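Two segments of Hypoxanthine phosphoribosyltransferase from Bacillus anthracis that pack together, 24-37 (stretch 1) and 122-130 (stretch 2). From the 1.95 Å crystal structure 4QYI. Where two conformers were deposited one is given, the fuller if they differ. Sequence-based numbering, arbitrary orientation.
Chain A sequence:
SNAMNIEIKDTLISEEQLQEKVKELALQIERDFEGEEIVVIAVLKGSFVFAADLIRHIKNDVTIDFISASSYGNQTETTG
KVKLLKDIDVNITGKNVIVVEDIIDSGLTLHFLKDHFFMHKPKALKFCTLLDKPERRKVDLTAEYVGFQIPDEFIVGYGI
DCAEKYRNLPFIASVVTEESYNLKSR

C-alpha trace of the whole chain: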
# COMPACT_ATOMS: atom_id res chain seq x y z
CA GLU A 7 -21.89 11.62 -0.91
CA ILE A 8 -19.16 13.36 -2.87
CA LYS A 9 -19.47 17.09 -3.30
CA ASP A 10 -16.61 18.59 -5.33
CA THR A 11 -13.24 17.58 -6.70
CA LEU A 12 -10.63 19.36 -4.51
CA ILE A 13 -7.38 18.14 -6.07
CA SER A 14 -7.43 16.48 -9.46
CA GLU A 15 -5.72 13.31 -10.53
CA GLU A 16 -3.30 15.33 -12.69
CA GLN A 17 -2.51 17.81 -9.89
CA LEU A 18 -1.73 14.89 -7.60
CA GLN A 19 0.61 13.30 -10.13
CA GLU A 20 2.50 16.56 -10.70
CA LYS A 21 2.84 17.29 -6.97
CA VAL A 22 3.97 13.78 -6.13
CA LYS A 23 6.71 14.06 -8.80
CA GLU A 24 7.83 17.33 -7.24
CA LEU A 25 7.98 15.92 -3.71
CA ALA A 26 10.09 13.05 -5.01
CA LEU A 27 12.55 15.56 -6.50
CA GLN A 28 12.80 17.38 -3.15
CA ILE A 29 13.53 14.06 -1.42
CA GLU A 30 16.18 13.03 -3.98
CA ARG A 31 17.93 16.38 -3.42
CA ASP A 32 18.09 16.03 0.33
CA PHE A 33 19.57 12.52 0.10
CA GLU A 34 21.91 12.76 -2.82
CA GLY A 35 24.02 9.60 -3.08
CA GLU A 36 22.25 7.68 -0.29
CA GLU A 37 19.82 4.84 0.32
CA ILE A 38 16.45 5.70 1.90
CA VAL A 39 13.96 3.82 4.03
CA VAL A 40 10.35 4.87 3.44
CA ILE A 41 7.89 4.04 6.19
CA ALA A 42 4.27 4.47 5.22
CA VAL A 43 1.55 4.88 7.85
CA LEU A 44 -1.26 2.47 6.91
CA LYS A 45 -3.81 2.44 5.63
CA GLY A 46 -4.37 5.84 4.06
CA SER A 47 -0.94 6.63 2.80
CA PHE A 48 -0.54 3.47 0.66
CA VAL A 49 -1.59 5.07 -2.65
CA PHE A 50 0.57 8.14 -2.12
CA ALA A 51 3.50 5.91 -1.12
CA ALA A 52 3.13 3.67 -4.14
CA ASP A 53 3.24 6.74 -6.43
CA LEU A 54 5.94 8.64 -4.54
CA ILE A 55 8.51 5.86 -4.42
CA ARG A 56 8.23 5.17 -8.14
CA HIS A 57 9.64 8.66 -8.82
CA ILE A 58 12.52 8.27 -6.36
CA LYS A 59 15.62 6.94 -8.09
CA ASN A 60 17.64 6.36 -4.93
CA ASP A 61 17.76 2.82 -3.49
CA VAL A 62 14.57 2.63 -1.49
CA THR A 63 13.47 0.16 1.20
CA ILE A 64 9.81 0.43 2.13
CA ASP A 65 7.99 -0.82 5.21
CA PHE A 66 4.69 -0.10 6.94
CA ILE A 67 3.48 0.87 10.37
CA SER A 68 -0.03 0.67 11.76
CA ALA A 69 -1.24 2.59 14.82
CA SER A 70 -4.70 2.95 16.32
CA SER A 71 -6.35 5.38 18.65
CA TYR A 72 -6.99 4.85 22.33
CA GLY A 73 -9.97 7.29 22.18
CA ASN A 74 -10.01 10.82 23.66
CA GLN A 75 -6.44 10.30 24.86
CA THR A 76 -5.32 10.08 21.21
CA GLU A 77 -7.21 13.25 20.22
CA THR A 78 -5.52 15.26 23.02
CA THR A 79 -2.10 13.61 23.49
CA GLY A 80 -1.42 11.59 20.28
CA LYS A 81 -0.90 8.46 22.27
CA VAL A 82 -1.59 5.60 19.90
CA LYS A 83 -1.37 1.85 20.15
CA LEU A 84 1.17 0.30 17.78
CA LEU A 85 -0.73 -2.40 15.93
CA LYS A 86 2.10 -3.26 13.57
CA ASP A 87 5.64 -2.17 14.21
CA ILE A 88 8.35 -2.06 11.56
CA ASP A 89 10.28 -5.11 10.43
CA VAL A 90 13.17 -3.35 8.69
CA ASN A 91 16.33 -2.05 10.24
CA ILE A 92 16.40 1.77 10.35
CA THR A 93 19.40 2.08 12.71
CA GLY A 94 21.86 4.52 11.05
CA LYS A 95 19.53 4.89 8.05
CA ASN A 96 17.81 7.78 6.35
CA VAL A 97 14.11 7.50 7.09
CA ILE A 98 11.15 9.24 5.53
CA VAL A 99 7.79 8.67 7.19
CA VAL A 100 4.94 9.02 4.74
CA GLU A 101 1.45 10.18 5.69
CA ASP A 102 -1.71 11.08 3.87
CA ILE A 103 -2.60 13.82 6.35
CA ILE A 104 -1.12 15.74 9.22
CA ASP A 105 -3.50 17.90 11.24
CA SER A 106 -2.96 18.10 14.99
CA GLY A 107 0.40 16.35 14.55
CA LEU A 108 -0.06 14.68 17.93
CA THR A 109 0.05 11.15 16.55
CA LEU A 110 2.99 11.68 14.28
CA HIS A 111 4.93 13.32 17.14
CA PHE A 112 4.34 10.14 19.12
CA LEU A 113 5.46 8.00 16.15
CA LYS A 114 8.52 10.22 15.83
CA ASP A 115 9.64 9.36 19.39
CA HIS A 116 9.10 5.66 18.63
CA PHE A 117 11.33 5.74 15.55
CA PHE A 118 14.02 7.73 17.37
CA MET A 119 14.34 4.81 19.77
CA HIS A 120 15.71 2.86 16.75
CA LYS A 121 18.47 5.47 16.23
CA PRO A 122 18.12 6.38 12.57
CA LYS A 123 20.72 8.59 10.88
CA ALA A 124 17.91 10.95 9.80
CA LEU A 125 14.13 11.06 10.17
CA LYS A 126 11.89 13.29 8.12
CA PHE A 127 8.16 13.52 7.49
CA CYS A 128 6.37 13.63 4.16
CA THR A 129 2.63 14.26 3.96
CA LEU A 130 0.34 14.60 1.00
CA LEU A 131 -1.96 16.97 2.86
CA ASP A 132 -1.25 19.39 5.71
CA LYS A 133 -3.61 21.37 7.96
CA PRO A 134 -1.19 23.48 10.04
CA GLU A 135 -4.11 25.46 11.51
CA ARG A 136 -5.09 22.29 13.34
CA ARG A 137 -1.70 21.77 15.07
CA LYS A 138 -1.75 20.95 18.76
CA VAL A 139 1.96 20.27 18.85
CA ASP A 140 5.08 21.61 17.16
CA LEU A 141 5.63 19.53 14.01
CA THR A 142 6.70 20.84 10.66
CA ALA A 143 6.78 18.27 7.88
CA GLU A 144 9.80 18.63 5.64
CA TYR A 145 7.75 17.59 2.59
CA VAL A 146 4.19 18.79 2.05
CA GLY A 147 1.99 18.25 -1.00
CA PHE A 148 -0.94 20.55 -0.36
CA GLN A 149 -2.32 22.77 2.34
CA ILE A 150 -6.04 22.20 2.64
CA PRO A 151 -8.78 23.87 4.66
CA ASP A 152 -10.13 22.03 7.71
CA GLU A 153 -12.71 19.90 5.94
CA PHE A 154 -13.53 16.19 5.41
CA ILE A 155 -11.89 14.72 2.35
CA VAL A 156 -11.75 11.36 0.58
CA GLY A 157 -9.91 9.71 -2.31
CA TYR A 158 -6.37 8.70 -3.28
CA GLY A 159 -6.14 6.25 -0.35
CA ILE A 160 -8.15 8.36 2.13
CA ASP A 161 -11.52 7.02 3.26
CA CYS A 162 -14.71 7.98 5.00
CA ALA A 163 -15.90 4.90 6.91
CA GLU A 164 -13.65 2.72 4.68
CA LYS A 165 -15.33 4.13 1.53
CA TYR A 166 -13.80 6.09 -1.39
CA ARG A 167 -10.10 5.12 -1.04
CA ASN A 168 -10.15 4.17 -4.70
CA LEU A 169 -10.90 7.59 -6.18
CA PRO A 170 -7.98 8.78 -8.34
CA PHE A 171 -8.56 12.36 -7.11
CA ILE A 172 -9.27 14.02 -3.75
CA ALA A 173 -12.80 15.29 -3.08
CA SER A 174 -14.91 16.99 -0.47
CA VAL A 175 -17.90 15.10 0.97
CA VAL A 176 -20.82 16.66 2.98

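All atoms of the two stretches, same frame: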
# COMPACT_ATOMS: atom_id res chain seq x y z
N GLU A 24 7.07 16.25 -7.84
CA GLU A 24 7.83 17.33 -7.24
C GLU A 24 8.35 16.99 -5.85
O GLU A 24 9.48 17.32 -5.50
CB GLU A 24 6.96 18.58 -7.22
CG GLU A 24 7.47 19.70 -6.30
CD GLU A 24 6.65 20.96 -6.44
OE1 GLU A 24 7.13 22.02 -5.99
OE2 GLU A 24 5.53 20.90 -7.00
N LEU A 25 7.53 16.32 -5.04
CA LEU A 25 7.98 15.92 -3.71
C LEU A 25 9.12 14.91 -3.81
O LEU A 25 10.07 14.96 -3.04
CB LEU A 25 6.83 15.31 -2.91
CG LEU A 25 5.73 16.28 -2.52
CD1 LEU A 25 4.61 15.55 -1.81
CD2 LEU A 25 6.25 17.44 -1.67
N ALA A 26 9.04 14.03 -4.80
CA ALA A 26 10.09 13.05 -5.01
C ALA A 26 11.39 13.76 -5.36
O ALA A 26 12.45 13.34 -4.91
CB ALA A 26 9.70 12.05 -6.09
N LEU A 27 11.33 14.82 -6.16
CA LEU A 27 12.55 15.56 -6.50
C LEU A 27 13.16 16.20 -5.24
O LEU A 27 14.36 16.20 -5.08
CB LEU A 27 12.28 16.62 -7.57
CG LEU A 27 11.98 16.13 -9.00
CD1 LEU A 27 11.43 17.26 -9.86
CD2 LEU A 27 13.22 15.50 -9.65
N GLN A 28 12.32 16.75 -4.38
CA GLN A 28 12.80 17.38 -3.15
C GLN A 28 13.51 16.34 -2.27
O GLN A 28 14.57 16.60 -1.72
CB GLN A 28 11.64 18.00 -2.40
CG GLN A 28 10.95 19.11 -3.17
CD GLN A 28 9.73 19.64 -2.45
OE1 GLN A 28 9.55 19.41 -1.26
NE2 GLN A 28 8.88 20.36 -3.18
N ILE A 29 12.92 15.16 -2.17
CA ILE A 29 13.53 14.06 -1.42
C ILE A 29 14.87 13.63 -2.03
O ILE A 29 15.86 13.47 -1.32
CB ILE A 29 12.56 12.87 -1.33
CG1 ILE A 29 11.37 13.28 -0.46
CG2 ILE A 29 13.27 11.63 -0.81
CD1 ILE A 29 10.21 12.32 -0.52
N GLU A 30 14.92 13.40 -3.33
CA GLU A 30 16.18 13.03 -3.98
C GLU A 30 17.29 14.07 -3.69
O GLU A 30 18.45 13.73 -3.49
CB GLU A 30 15.98 12.91 -5.49
CG GLU A 30 15.13 11.72 -5.93
CD GLU A 30 14.90 11.68 -7.44
OE1 GLU A 30 14.71 12.75 -8.06
OE2 GLU A 30 14.94 10.60 -8.03
N ARG A 31 16.94 15.34 -3.69
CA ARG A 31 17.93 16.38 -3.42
C ARG A 31 18.50 16.32 -2.04
O ARG A 31 19.68 16.55 -1.86
CB ARG A 31 17.26 17.72 -3.57
CG ARG A 31 18.07 18.94 -3.22
CD ARG A 31 17.13 20.14 -3.37
NE ARG A 31 15.95 19.99 -2.51
CZ ARG A 31 15.89 20.33 -1.22
NH1 ARG A 31 14.76 20.13 -0.54
NH2 ARG A 31 16.94 20.85 -0.60
N ASP A 32 17.65 16.08 -1.06
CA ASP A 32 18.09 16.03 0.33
C ASP A 32 18.90 14.78 0.66
O ASP A 32 19.56 14.76 1.67
CB ASP A 32 16.89 16.09 1.26
CG ASP A 32 16.23 17.45 1.27
OD1 ASP A 32 16.89 18.43 0.88
OD2 ASP A 32 15.04 17.52 1.63
N PHE A 33 18.86 13.75 -0.19
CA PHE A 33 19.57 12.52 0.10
C PHE A 33 20.40 12.06 -1.06
O PHE A 33 20.43 10.86 -1.39
CB PHE A 33 18.57 11.43 0.53
CG PHE A 33 17.83 11.79 1.77
CD1 PHE A 33 18.43 11.61 3.01
CD2 PHE A 33 16.56 12.35 1.72
CE1 PHE A 33 17.77 11.97 4.15
CE2 PHE A 33 15.89 12.72 2.87
CZ PHE A 33 16.50 12.53 4.10
N GLU A 34 21.06 13.02 -1.68
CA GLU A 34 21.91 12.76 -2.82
C GLU A 34 22.95 11.71 -2.46
O GLU A 34 23.61 11.81 -1.44
CB GLU A 34 22.60 14.05 -3.26
CG GLU A 34 23.44 13.86 -4.51
CD GLU A 34 24.19 15.12 -4.91
OE1 GLU A 34 24.05 16.15 -4.22
OE2 GLU A 34 24.92 15.08 -5.91
N GLY A 35 23.05 10.67 -3.28
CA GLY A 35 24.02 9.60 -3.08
C GLY A 35 23.75 8.62 -1.94
O GLY A 35 24.64 7.85 -1.58
N GLU A 36 22.54 8.60 -1.39
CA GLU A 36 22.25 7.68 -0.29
C GLU A 36 21.00 6.85 -0.46
O GLU A 36 20.09 7.21 -1.19
CB GLU A 36 22.15 8.44 1.03
CG GLU A 36 23.38 9.29 1.32
CD GLU A 36 23.46 9.80 2.74
OE1 GLU A 36 23.84 10.97 2.89
OE2 GLU A 36 23.15 9.04 3.70
N GLU A 37 20.97 5.74 0.26
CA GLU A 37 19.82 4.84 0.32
C GLU A 37 18.80 5.49 1.26
O GLU A 37 19.17 6.27 2.12
CB GLU A 37 20.22 3.49 0.89
CG GLU A 37 21.36 2.84 0.11
CD GLU A 37 21.79 1.51 0.72
OE1 GLU A 37 21.01 0.92 1.49
OE2 GLU A 37 22.92 1.07 0.42
N PRO A 122 17.88 6.19 13.98
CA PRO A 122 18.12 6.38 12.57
C PRO A 122 19.12 7.51 12.36
O PRO A 122 19.29 8.34 13.25
CB PRO A 122 16.75 6.81 12.05
CG PRO A 122 16.12 7.49 13.22
CD PRO A 122 16.54 6.65 14.39
N LYS A 123 19.77 7.52 11.21
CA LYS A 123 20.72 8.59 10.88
C LYS A 123 19.94 9.89 10.67
O LYS A 123 20.37 10.94 11.11
CB LYS A 123 21.48 8.22 9.61
CG LYS A 123 22.45 9.28 9.12
CD LYS A 123 23.11 8.77 7.84
CE LYS A 123 24.15 9.66 7.16
NZ LYS A 123 23.52 10.83 6.48
N ALA A 124 18.76 9.78 10.04
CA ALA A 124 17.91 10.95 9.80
C ALA A 124 16.45 10.50 9.73
O ALA A 124 16.16 9.36 9.35
CB ALA A 124 18.32 11.62 8.51
N LEU A 125 15.54 11.38 10.13
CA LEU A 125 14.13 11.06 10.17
C LEU A 125 13.33 12.26 9.77
O LEU A 125 13.32 13.27 10.46
CB LEU A 125 13.74 10.66 11.59
CG LEU A 125 12.27 10.27 11.82
CD1 LEU A 125 11.94 8.96 11.16
CD2 LEU A 125 12.02 10.17 13.32
N LYS A 126 12.67 12.17 8.62
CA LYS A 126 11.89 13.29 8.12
C LYS A 126 10.47 12.83 7.86
O LYS A 126 10.23 11.64 7.72
CB LYS A 126 12.50 13.81 6.83
CG LYS A 126 13.95 14.25 6.97
CD LYS A 126 14.13 15.41 7.94
CE LYS A 126 15.59 15.83 8.05
NZ LYS A 126 15.72 17.01 8.95
N PHE A 127 9.56 13.80 7.77
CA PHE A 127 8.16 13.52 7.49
C PHE A 127 7.70 14.10 6.16
O PHE A 127 8.05 15.23 5.81
CB PHE A 127 7.30 14.05 8.64
CG PHE A 127 7.63 13.37 9.92
CD1 PHE A 127 7.04 12.17 10.22
CD2 PHE A 127 8.62 13.87 10.74
CE1 PHE A 127 7.38 11.50 11.37
CE2 PHE A 127 8.96 13.22 11.89
CZ PHE A 127 8.34 12.03 12.21
N CYS A 128 6.92 13.29 5.45
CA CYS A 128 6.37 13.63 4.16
C CYS A 128 4.87 13.38 4.17
O CYS A 128 4.44 12.25 4.33
CB CYS A 128 7.02 12.76 3.08
SG CYS A 128 6.35 13.02 1.42
N THR A 129 4.07 14.43 3.98
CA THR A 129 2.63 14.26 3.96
C THR A 129 2.05 14.82 2.68
O THR A 129 2.53 15.81 2.14
CB THR A 129 1.95 14.94 5.18
OG1 THR A 129 0.54 14.63 5.20
CG2 THR A 129 2.14 16.44 5.14
N LEU A 130 1.01 14.16 2.20
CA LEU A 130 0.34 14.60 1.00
C LEU A 130 -0.41 15.87 1.32
O LEU A 130 -0.34 16.84 0.57
CB LEU A 130 -0.66 13.55 0.52
CG LEU A 130 -1.44 13.94 -0.74
CD1 LEU A 130 -0.51 14.15 -1.92
CD2 LEU A 130 -2.45 12.87 -1.09

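The only polar link between these two stretches lies at their outer end, beyond the helix, where a turn brings an acidic side chain over the residue that precedes the strand. Glu36 OE2 and Lys123 NZ form a salt bridge at 3.3 Å, and the hydrogen bond within it, donated by NZ, is weak. The lysine reaches its partner through an extended chain, with chi1 to chi3 all t and only the last torsion turning to m. Both residues direct their CA-to-CB bonds toward the other stretch. The charged ends meet at the margin of an otherwise apolar contact.

The backbones run nearly antiparallel. Helix 24-32 and strand 124-129 make an angle of 170° between their N-to-C directions, and their axes come no closer than 10.8 Å. This leaves side chains to fill the gap, and no backbone hydrogen bond crosses it. The register follows from the antiparallel course: Leu25 CA lies 8.4 Å from Cys128 CA near the start of the helical segment, while Phe33 CA lies 10.0 Å from Ala124 CA just past its end. On the strand, the CA-to-CB bonds of Ala124, Lys126 and Cys128 point toward the first stretch, whereas that of Leu125 points away, as expected from the alternation of an extended chain.

Cys128 receives two successive turns of the helix. Leu25 CD1 approaches Cys128 SG at 4.5 Å, and Ile29 CD1 approaches the same sulfur at 4.4 Å. Leu25 points toward the strand, while Ile29 sets out sideways and brings its end nearer through its m,t rotamer. These are loose van der Waals contacts among buried apolar groups, and they gain their stability from excluding water.

Phe33 continues the apolar surface where the helix gives way to the turn. It is the first residue to leave helical phi/psi, and Phe33 N makes only weak hydrogen bonds, to Ile29 O at 3.2 Å and to Glu30 O at 3.3 Å. Its side chain starts sideways, but the ring extends to the strand and presents its edge: Phe33 CE1 lies 4.4 Å from Ala124 CB, and Phe33 CZ lies 4.2 Å from Lys126 CG. The small alanine and the aliphatic part of the lysine thus both border the ring near its plane.

From Phe33 the chain enters a type II beta turn, closed by Glu36 N donating to Phe33 O at 3.1 Å. Gly35 adopts a positive phi of 73°, a conformation that favors glycine.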